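Local coordinates for protein phosphoribosylamine--glycine ligase (Thermotoga maritima, PDB 1VKZ) that catalyses the ATP-dependent joining of glycine to 5-phosphoribosylamine, giving glycinamide ribonucleotide in the second step of de novo purine synthesis, at residues 98-103 with 257-262; 253-258 with 268-273; 34-39 with 301-306. One frame throughout, in Å; residues are numbered along the deposited sequence.

Overall arrangement
Interactions 1 and 2 sit side by side along helix 242-261, which turns V259 to helix 98-105 and, about one turn earlier, T255 and L256 to strand 269-277; their centres are 9 Å apart and they share W257 and G258. Both lie near the predicted magnesium ligands: the side chain of L270 is about 6 Å from that of N287, and that of L103 about 8 Å from it. Interaction 3 is remote, its centre 24 Å from that of interaction 2 and 29 Å from that of interaction 1. It nevertheless touches interaction 2, since F306 CZ meets F269 CE1 at 3.9 Å. Along the chain, interactions 1 and 2 nest within the loop it closes.

Interaction 1: 98-103 with 257-262; sequences KEVARL and WGVEKE
V100 and V259 meet methyl to methyl where helix 98-105 runs beside the C-terminal part of helix 242-261, their CA atoms 6.9 Å apart. The apolar contacts all converge on V259. Its CG1, anti to the backbone N (chi1 -180°), is directed at V100 and touches both branches, V100 CG2 at 3.8 Å and V100 CG1 at 4.1 Å; the two side chains cross at about a right angle. The other branch, V259 CG2, meets L103 CD1 at 4.2 Å. V259 thus splits its two methyls between V100 and L103, three residues apart on the facing helix. All three side chains are buried, yet the shared surface is modest, 100 Å² in all.

Polar interactions belong to the surroundings and not to the joint itself. E262 makes a salt bridge through OE2 to K116 and a hydrogen bond to Y117, while E260 pairs with R206, tying the end of helix 242-261 to its neighbours on the ATP-grasp side. Aromatic side chains adjoin the three aliphatic ones: Y264 and Y266 touch V100, and Y109 and F113 of helix 107-116 touch L103. The arrangement is a local helix-helix packing that joins a helix of the N-domain family region to one of the ATP-grasp region, with the side chain of L103 about 8 Å from that of N287, a predicted magnesium ligand.

Interaction 2: 253-258 with 268-273; sequences DKTLWG and GFLYLG
L270 reaches from its strand to the helix with a single methyl, CD2, which meets T255 CG2 at 4.1 Å and L256 CD2 at 4.3 Å. This is the close part of the contact, and it is wholly apolar. With CG anti to the backbone N (chi1 173°), L270 carries its branch toward the helix, where CD2 meets two consecutive residues. T255 also has its methyl anti to the backbone N (chi1 -64° for OG1), which faces CG2 to the leucine and leaves OG1 beside the backbone N. That buried hydroxyl is hydrogen-bonded to L251 O and to the hydroxyl of Y286. Helix 242-261 here lies against one face of the antiparallel sheet formed by strands 207-210, 195-204, 269-277 and 280-287, part of the ATP-grasp fold; V203 from strand 195-204 touches both L256 and L270. Alternation along the strand sends F269 and Y271 to the other face, where F269 meets F94 edge-to-face and Y271 touches N287, a predicted magnesium ligand.

The packing thins away from L270. L272 also points at the helix, but L272 CD2 comes no nearer than 5.0 Å, to T255 OG1, and the side chain rests on L251 and F252, just before this segment. The backbones stay distant, with L256 CA 9.6 Å from L270 CA. D253 and W257 lie on the outer, exposed side of the helix.

Interaction 3: 34-39 with 301-306; sequences FAKQGY and LNPEGF
The end of helix 25-36 approaches the first turn of helix 303-315, bringing Q37 CA to 6.9 Å from E304 CA. G38, at positive phi (94°), is the C-prime residue of a Schellman motif closing the first helix, with bonds from Y39 N to F34 O and G38 N to A35 O. The second helix is capped by N302, whose OD1 accepts from G305 N at 3.1 Å, the donor lying well above the carbonyl plane.

Q37 carries the contact. Bent at chi2 (-50°), its chain places the amide against the start of the facing helix; the Q37 and E304 side chains cross at about a right angle, their amide and carboxylate planes 44° apart. Q37 NE2 lies 3.7 Å from P303 CB, and Q37 OE1 is 3.7 Å from E304 CG. Although Q37 NE2 comes to 3.2 Å from E304 N, both are donors and no bond forms. Beside it, K36 CE brushes P303 CG at 4.4 Å, while W32 and A33 pack on the same proline. Replacing Q37 by an alanine removes the amide and would probably open a gap beside P303 and the E304 backbone.

The E304 carboxylate makes a long, weak ion pair with R325. Between these segments the contact therefore depends on van der Waals touching of aliphatic and amide atoms, the capping hydrogen bonds being made within each segment.

Interaction 1: 98-103 with 257-262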
loop_
_atom_site.group_PDB
_atom_site.type_symbol
_atom_site.label_atom_id
_atom_site.label_comp_id
_atom_site.label_asym_id
_atom_site.label_seq_id
_atom_site.Cartn_x
_atom_site.Cartn_y
_atom_site.Cartn_z
ATOM N N LYS A 98 -8.074 -6.216 14.795
ATOM C CA LYS A 98 -6.801 -6.955 14.848
ATOM C C LYS A 98 -6.887 -8.356 14.243
ATOM O O LYS A 98 -5.976 -8.795 13.491
ATOM C CB LYS A 98 -6.346 -7.171 16.281
ATOM C CG LYS A 98 -5.763 -5.984 16.994
ATOM C CD LYS A 98 -4.858 -6.410 18.225
ATOM C CE LYS A 98 -5.552 -7.361 19.247
ATOM N NZ LYS A 98 -6.456 -6.687 20.267
ATOM N N GLU A 99 -7.952 -9.069 14.607
ATOM C CA GLU A 99 -8.124 -10.445 14.179
ATOM C C GLU A 99 -8.195 -10.558 12.669
ATOM O O GLU A 99 -7.737 -11.517 12.109
ATOM C CB GLU A 99 -9.376 -11.061 14.817
ATOM C CG GLU A 99 -9.265 -11.254 16.332
ATOM C CD GLU A 99 -9.810 -10.085 17.190
ATOM O OE1 GLU A 99 -9.924 -8.911 16.730
ATOM O OE2 GLU A 99 -10.136 -10.360 18.365
ATOM N N VAL A 100 -8.787 -9.573 12.016
ATOM C CA VAL A 100 -8.991 -9.622 10.571
ATOM C C VAL A 100 -7.705 -9.191 9.900
ATOM O O VAL A 100 -7.336 -9.748 8.860
ATOM C CB VAL A 100 -10.129 -8.707 10.098
ATOM C CG1 VAL A 100 -10.248 -8.759 8.619
ATOM C CG2 VAL A 100 -11.430 -9.111 10.713
ATOM N N ALA A 101 -7.036 -8.216 10.526
ATOM C CA ALA A 101 -5.761 -7.688 10.037
ATOM C C ALA A 101 -4.592 -8.690 10.117
ATOM O O ALA A 101 -3.544 -8.425 9.524
ATOM C CB ALA A 101 -5.406 -6.388 10.772
ATOM N N ARG A 102 -4.768 -9.809 10.832
ATOM C CA ARG A 102 -3.864 -10.983 10.710
ATOM C C ARG A 102 -3.715 -11.462 9.271
ATOM O O ARG A 102 -2.757 -12.152 8.924
ATOM C CB ARG A 102 -4.399 -12.189 11.454
ATOM C CG ARG A 102 -4.552 -12.074 12.877
ATOM C CD ARG A 102 -4.903 -13.422 13.474
ATOM N NE ARG A 102 -3.705 -14.259 13.621
ATOM C CZ ARG A 102 -3.700 -15.579 13.781
ATOM N NH1 ARG A 102 -4.837 -16.267 13.803
ATOM N NH2 ARG A 102 -2.536 -16.213 13.907
ATOM N N LEU A 103 -4.694 -11.148 8.440
ATOM C CA LEU A 103 -4.601 -11.435 7.044
ATOM C C LEU A 103 -3.368 -10.772 6.450
ATOM O O LEU A 103 -2.751 -11.371 5.559
ATOM C CB LEU A 103 -5.849 -10.955 6.322
ATOM C CG LEU A 103 -7.113 -11.754 6.515
ATOM C CD1 LEU A 103 -8.186 -11.131 5.652
ATOM C CD2 LEU A 103 -6.952 -13.203 6.133
ATOM N N TRP A 257 -16.317 -13.576 2.533
ATOM C CA TRP A 257 -17.088 -14.683 3.117
ATOM C C TRP A 257 -16.268 -15.353 4.221
ATOM O O TRP A 257 -16.780 -15.566 5.338
ATOM C CB TRP A 257 -17.541 -15.687 2.049
ATOM C CG TRP A 257 -17.923 -17.017 2.589
ATOM C CD1 TRP A 257 -17.349 -18.216 2.291
ATOM C CD2 TRP A 257 -18.940 -17.286 3.551
ATOM N NE1 TRP A 257 -17.949 -19.221 3.005
ATOM C CE2 TRP A 257 -18.930 -18.672 3.794
ATOM C CE3 TRP A 257 -19.852 -16.485 4.260
ATOM C CZ2 TRP A 257 -19.805 -19.277 4.698
ATOM C CZ3 TRP A 257 -20.717 -17.085 5.166
ATOM C CH2 TRP A 257 -20.689 -18.459 5.372
ATOM N N GLY A 258 -15.002 -15.650 3.931
ATOM C CA GLY A 258 -14.137 -16.282 4.903
ATOM C C GLY A 258 -14.027 -15.483 6.187
ATOM O O GLY A 258 -14.098 -16.050 7.271
ATOM N N VAL A 259 -13.892 -14.161 6.076
ATOM C CA VAL A 259 -13.893 -13.270 7.269
ATOM C C VAL A 259 -15.200 -13.392 8.051
ATOM O O VAL A 259 -15.189 -13.481 9.290
ATOM C CB VAL A 259 -13.677 -11.783 6.902
ATOM C CG1 VAL A 259 -13.683 -10.903 8.166
ATOM C CG2 VAL A 259 -12.367 -11.565 6.133
ATOM N N GLU A 260 -16.328 -13.377 7.346
ATOM C CA GLU A 260 -17.618 -13.496 8.007
ATOM C C GLU A 260 -17.731 -14.856 8.664
ATOM O O GLU A 260 -18.135 -14.940 9.802
ATOM C CB GLU A 260 -18.781 -13.293 7.042
ATOM C CG GLU A 260 -19.321 -11.869 6.977
ATOM C CD GLU A 260 -20.712 -11.805 6.320
ATOM O OE1 GLU A 260 -21.309 -12.877 5.964
ATOM O OE2 GLU A 260 -21.218 -10.663 6.161
ATOM N N LYS A 261 -17.366 -15.915 7.951
ATOM C CA LYS A 261 -17.378 -17.223 8.546
ATOM C C LYS A 261 -16.419 -17.377 9.762
ATOM O O LYS A 261 -16.683 -18.184 10.656
ATOM C CB LYS A 261 -17.130 -18.307 7.497
ATOM C CG LYS A 261 -17.412 -19.717 8.042
ATOM C CD LYS A 261 -18.367 -20.470 7.172
ATOM C CE LYS A 261 -18.732 -21.783 7.785
ATOM N NZ LYS A 261 -17.566 -22.682 7.965
ATOM N N GLU A 262 -15.335 -16.594 9.821
ATOM C CA GLU A 262 -14.520 -16.545 11.061
ATOM C C GLU A 262 -15.185 -15.748 12.204
ATOM O O GLU A 262 -14.704 -15.777 13.333
ATOM C CB GLU A 262 -13.091 -16.017 10.798
ATOM C CG GLU A 262 -12.171 -16.982 10.054
ATOM C CD GLU A 262 -12.161 -18.387 10.634
ATOM O OE1 GLU A 262 -12.349 -18.525 11.867
ATOM O OE2 GLU A 262 -11.976 -19.365 9.867
#

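Interaction 2: 253-258 with 268-273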
loop_
_atom_site.group_PDB
_atom_site.type_symbol
_atom_site.label_atom_id
_atom_site.label_comp_id
_atom_site.label_asym_id
_atom_site.label_seq_id
_atom_site.Cartn_x
_atom_site.Cartn_y
_atom_site.Cartn_z
ATOM N N ASP A 253 -14.930 -11.758 -2.978
ATOM C CA ASP A 253 -16.083 -12.399 -2.370
ATOM C C ASP A 253 -15.685 -13.533 -1.433
ATOM O O ASP A 253 -16.237 -13.632 -0.330
ATOM C CB ASP A 253 -17.078 -12.915 -3.421
ATOM C CG ASP A 253 -18.240 -11.949 -3.659
ATOM O OD1 ASP A 253 -18.585 -11.169 -2.718
ATOM O OD2 ASP A 253 -18.871 -11.923 -4.757
ATOM N N LYS A 254 -14.761 -14.395 -1.861
ATOM C CA LYS A 254 -14.438 -15.590 -1.081
ATOM C C LYS A 254 -13.648 -15.201 0.152
ATOM O O LYS A 254 -13.812 -15.795 1.206
ATOM C CB LYS A 254 -13.698 -16.632 -1.906
ATOM C CG LYS A 254 -14.561 -17.692 -2.625
ATOM C CD LYS A 254 -13.626 -18.671 -3.375
ATOM C CE LYS A 254 -14.250 -20.043 -3.675
ATOM N NZ LYS A 254 -15.070 -20.077 -4.943
ATOM N N THR A 255 -12.839 -14.152 0.019
ATOM C CA THR A 255 -12.096 -13.556 1.137
ATOM C C THR A 255 -13.017 -12.933 2.162
ATOM O O THR A 255 -12.836 -13.120 3.363
ATOM C CB THR A 255 -11.129 -12.493 0.616
ATOM O OG1 THR A 255 -10.149 -13.105 -0.232
ATOM C CG2 THR A 255 -10.298 -11.891 1.758
ATOM N N LEU A 256 -14.002 -12.184 1.703
ATOM C CA LEU A 256 -14.958 -11.568 2.622
ATOM C C LEU A 256 -15.885 -12.568 3.285
ATOM O O LEU A 256 -16.228 -12.415 4.476
ATOM C CB LEU A 256 -15.747 -10.486 1.906
ATOM C CG LEU A 256 -14.812 -9.398 1.402
ATOM C CD1 LEU A 256 -15.573 -8.345 0.636
ATOM C CD2 LEU A 256 -14.039 -8.815 2.580
ATOM N N TRP A 257 -16.317 -13.576 2.533
ATOM C CA TRP A 257 -17.088 -14.683 3.117
ATOM C C TRP A 257 -16.268 -15.353 4.221
ATOM O O TRP A 257 -16.780 -15.566 5.338
ATOM C CB TRP A 257 -17.541 -15.687 2.049
ATOM C CG TRP A 257 -17.923 -17.017 2.589
ATOM C CD1 TRP A 257 -17.349 -18.216 2.291
ATOM C CD2 TRP A 257 -18.940 -17.286 3.551
ATOM N NE1 TRP A 257 -17.949 -19.221 3.005
ATOM C CE2 TRP A 257 -18.930 -18.672 3.794
ATOM C CE3 TRP A 257 -19.852 -16.485 4.260
ATOM C CZ2 TRP A 257 -19.805 -19.277 4.698
ATOM C CZ3 TRP A 257 -20.717 -17.085 5.166
ATOM C CH2 TRP A 257 -20.689 -18.459 5.372
ATOM N N GLY A 258 -15.002 -15.650 3.931
ATOM C CA GLY A 258 -14.137 -16.282 4.903
ATOM C C GLY A 258 -14.027 -15.483 6.187
ATOM O O GLY A 258 -14.098 -16.050 7.271
ATOM N N GLY A 268 -13.359 -1.324 5.840
ATOM C CA GLY A 268 -12.179 -0.554 5.466
ATOM C C GLY A 268 -11.728 -0.761 4.049
ATOM O O GLY A 268 -12.526 -0.826 3.147
ATOM N N PHE A 269 -10.427 -0.845 3.857
ATOM C CA PHE A 269 -9.854 -1.011 2.542
ATOM C C PHE A 269 -9.181 -2.363 2.527
ATOM O O PHE A 269 -8.501 -2.738 3.494
ATOM C CB PHE A 269 -8.801 0.079 2.260
ATOM C CG PHE A 269 -9.301 1.454 2.451
ATOM C CD1 PHE A 269 -10.021 2.065 1.476
ATOM C CD2 PHE A 269 -9.088 2.123 3.627
ATOM C CE1 PHE A 269 -10.479 3.299 1.646
ATOM C CE2 PHE A 269 -9.568 3.346 3.804
ATOM C CZ PHE A 269 -10.264 3.947 2.809
ATOM N N LEU A 270 -9.312 -3.072 1.416
ATOM C CA LEU A 270 -8.665 -4.379 1.271
ATOM C C LEU A 270 -7.871 -4.383 -0.005
ATOM O O LEU A 270 -8.400 -4.147 -1.081
ATOM C CB LEU A 270 -9.698 -5.504 1.252
ATOM C CG LEU A 270 -9.115 -6.894 0.937
ATOM C CD1 LEU A 270 -7.965 -7.279 1.911
ATOM C CD2 LEU A 270 -10.205 -7.916 0.958
ATOM N N TYR A 271 -6.599 -4.725 0.118
ATOM C CA TYR A 271 -5.667 -4.767 -1.010
ATOM C C TYR A 271 -5.282 -6.230 -1.247
ATOM O O TYR A 271 -4.970 -6.963 -0.284
ATOM C CB TYR A 271 -4.456 -3.883 -0.700
ATOM C CG TYR A 271 -3.260 -4.039 -1.578
ATOM C CD1 TYR A 271 -2.480 -5.183 -1.531
ATOM C CD2 TYR A 271 -2.847 -3.005 -2.401
ATOM C CE1 TYR A 271 -1.353 -5.304 -2.317
ATOM C CE2 TYR A 271 -1.732 -3.119 -3.210
ATOM C CZ TYR A 271 -0.990 -4.262 -3.157
ATOM O OH TYR A 271 0.114 -4.392 -3.967
ATOM N N LEU A 272 -5.356 -6.654 -2.518
ATOM C CA LEU A 272 -4.879 -7.937 -2.965
ATOM C C LEU A 272 -3.681 -7.719 -3.845
ATOM O O LEU A 272 -3.769 -7.038 -4.847
ATOM C CB LEU A 272 -5.959 -8.638 -3.786
ATOM C CG LEU A 272 -7.346 -8.837 -3.208
ATOM C CD1 LEU A 272 -8.158 -9.768 -4.077
ATOM C CD2 LEU A 272 -7.277 -9.347 -1.821
ATOM N N GLY A 273 -2.543 -8.277 -3.489
ATOM C CA GLY A 273 -1.413 -8.331 -4.412
ATOM C C GLY A 273 -1.570 -9.622 -5.155
ATOM O O GLY A 273 -1.616 -10.688 -4.521
#

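Interaction 3: 34-39 with 301-306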
loop_
_atom_site.group_PDB
_atom_site.type_symbol
_atom_site.label_atom_id
_atom_site.label_comp_id
_atom_site.label_asym_id
_atom_site.label_seq_id
_atom_site.Cartn_x
_atom_site.Cartn_y
_atom_site.Cartn_z
ATOM N N PHE A 34 -10.892 14.603 0.783
ATOM C CA PHE A 34 -11.923 14.972 1.742
ATOM C C PHE A 34 -12.065 16.480 1.891
ATOM O O PHE A 34 -13.169 17.010 1.966
ATOM C CB PHE A 34 -11.649 14.323 3.106
ATOM C CG PHE A 34 -12.155 12.944 3.190
ATOM C CD1 PHE A 34 -13.497 12.713 3.382
ATOM C CD2 PHE A 34 -11.333 11.878 2.941
ATOM C CE1 PHE A 34 -13.995 11.444 3.409
ATOM C CE2 PHE A 34 -11.840 10.588 2.971
ATOM C CZ PHE A 34 -13.176 10.379 3.224
ATOM N N ALA A 35 -10.934 17.164 1.949
ATOM C CA ALA A 35 -10.915 18.592 2.146
ATOM C C ALA A 35 -11.486 19.260 0.911
ATOM O O ALA A 35 -12.131 20.321 1.011
ATOM C CB ALA A 35 -9.478 19.065 2.423
ATOM N N LYS A 36 -11.239 18.625 -0.240
ATOM C CA LYS A 36 -11.736 19.062 -1.548
ATOM C C LYS A 36 -13.285 18.997 -1.569
ATOM O O LYS A 36 -13.943 19.858 -2.166
ATOM C CB LYS A 36 -11.103 18.193 -2.660
ATOM C CG LYS A 36 -11.072 18.787 -4.056
ATOM C CD LYS A 36 -9.880 18.272 -4.862
ATOM C CE LYS A 36 -10.072 18.418 -6.395
ATOM N NZ LYS A 36 -9.878 19.810 -6.955
ATOM N N GLN A 37 -13.847 18.007 -0.866
ATOM C CA GLN A 37 -15.308 17.856 -0.739
ATOM C C GLN A 37 -15.860 18.629 0.443
ATOM O O GLN A 37 -17.025 18.477 0.779
ATOM C CB GLN A 37 -15.703 16.382 -0.566
ATOM C CG GLN A 37 -14.991 15.396 -1.507
ATOM C CD GLN A 37 -15.041 15.822 -2.970
ATOM O OE1 GLN A 37 -16.014 16.475 -3.396
ATOM N NE2 GLN A 37 -14.003 15.453 -3.745
ATOM N N GLY A 38 -15.035 19.427 1.110
ATOM C CA GLY A 38 -15.537 20.305 2.167
ATOM C C GLY A 38 -15.496 19.796 3.594
ATOM O O GLY A 38 -15.989 20.471 4.502
ATOM N N TYR A 39 -14.895 18.627 3.813
ATOM C CA TYR A 39 -14.765 18.077 5.169
ATOM C C TYR A 39 -13.590 18.694 5.939
ATOM O O TYR A 39 -12.614 19.162 5.336
ATOM C CB TYR A 39 -14.617 16.563 5.124
ATOM C CG TYR A 39 -15.845 15.868 4.620
ATOM C CD1 TYR A 39 -16.889 15.547 5.480
ATOM C CD2 TYR A 39 -15.965 15.528 3.294
ATOM C CE1 TYR A 39 -18.033 14.916 5.012
ATOM C CE2 TYR A 39 -17.093 14.889 2.820
ATOM C CZ TYR A 39 -18.125 14.589 3.674
ATOM O OH TYR A 39 -19.256 13.979 3.180
ATOM N N LEU A 301 -7.656 10.243 -9.619
ATOM C CA LEU A 301 -8.543 9.838 -10.724
ATOM C C LEU A 301 -10.018 10.140 -10.489
ATOM O O LEU A 301 -10.763 10.261 -11.445
ATOM C CB LEU A 301 -8.377 8.353 -11.055
ATOM C CG LEU A 301 -7.077 7.983 -11.767
ATOM C CD1 LEU A 301 -6.910 6.468 -11.810
ATOM C CD2 LEU A 301 -7.020 8.574 -13.171
ATOM N N ASN A 302 -10.439 10.236 -9.227
ATOM C CA ASN A 302 -11.822 10.647 -8.871
ATOM C C ASN A 302 -12.000 10.951 -7.389
ATOM O O ASN A 302 -12.521 10.119 -6.669
ATOM C CB ASN A 302 -12.842 9.558 -9.232
ATOM C CG ASN A 302 -14.267 10.044 -9.094
ATOM O OD1 ASN A 302 -14.488 11.180 -8.704
ATOM N ND2 ASN A 302 -15.236 9.192 -9.408
ATOM N N PRO A 303 -11.595 12.129 -6.938
ATOM C CA PRO A 303 -11.612 12.465 -5.519
ATOM C C PRO A 303 -12.993 12.353 -4.875
ATOM O O PRO A 303 -13.128 11.861 -3.751
ATOM C CB PRO A 303 -11.176 13.932 -5.511
ATOM C CG PRO A 303 -10.412 14.091 -6.719
ATOM C CD PRO A 303 -11.084 13.246 -7.739
ATOM N N GLU A 304 -13.991 12.821 -5.615
ATOM C CA GLU A 304 -15.392 12.706 -5.271
ATOM C C GLU A 304 -15.835 11.281 -4.981
ATOM O O GLU A 304 -16.450 11.005 -3.948
ATOM C CB GLU A 304 -16.232 13.196 -6.451
ATOM C CG GLU A 304 -16.333 14.703 -6.642
ATOM C CD GLU A 304 -17.382 15.096 -7.694
ATOM O OE1 GLU A 304 -17.485 14.414 -8.743
ATOM O OE2 GLU A 304 -18.111 16.086 -7.474
ATOM N N GLY A 305 -15.547 10.390 -5.921
ATOM C CA GLY A 305 -16.042 9.027 -5.895
ATOM C C GLY A 305 -15.352 8.210 -4.831
ATOM O O GLY A 305 -15.978 7.395 -4.167
ATOM N N PHE A 306 -14.059 8.439 -4.658
ATOM C CA PHE A 306 -13.336 7.804 -3.557
ATOM C C PHE A 306 -13.983 8.209 -2.223
ATOM O O PHE A 306 -14.455 7.367 -1.470
ATOM C CB PHE A 306 -11.846 8.161 -3.591
ATOM C CG PHE A 306 -11.076 7.614 -2.432
ATOM C CD1 PHE A 306 -10.646 6.311 -2.428
ATOM C CD2 PHE A 306 -10.807 8.406 -1.330
ATOM C CE1 PHE A 306 -9.944 5.792 -1.345
ATOM C CE2 PHE A 306 -10.132 7.894 -0.257
ATOM C CZ PHE A 306 -9.693 6.561 -0.272
#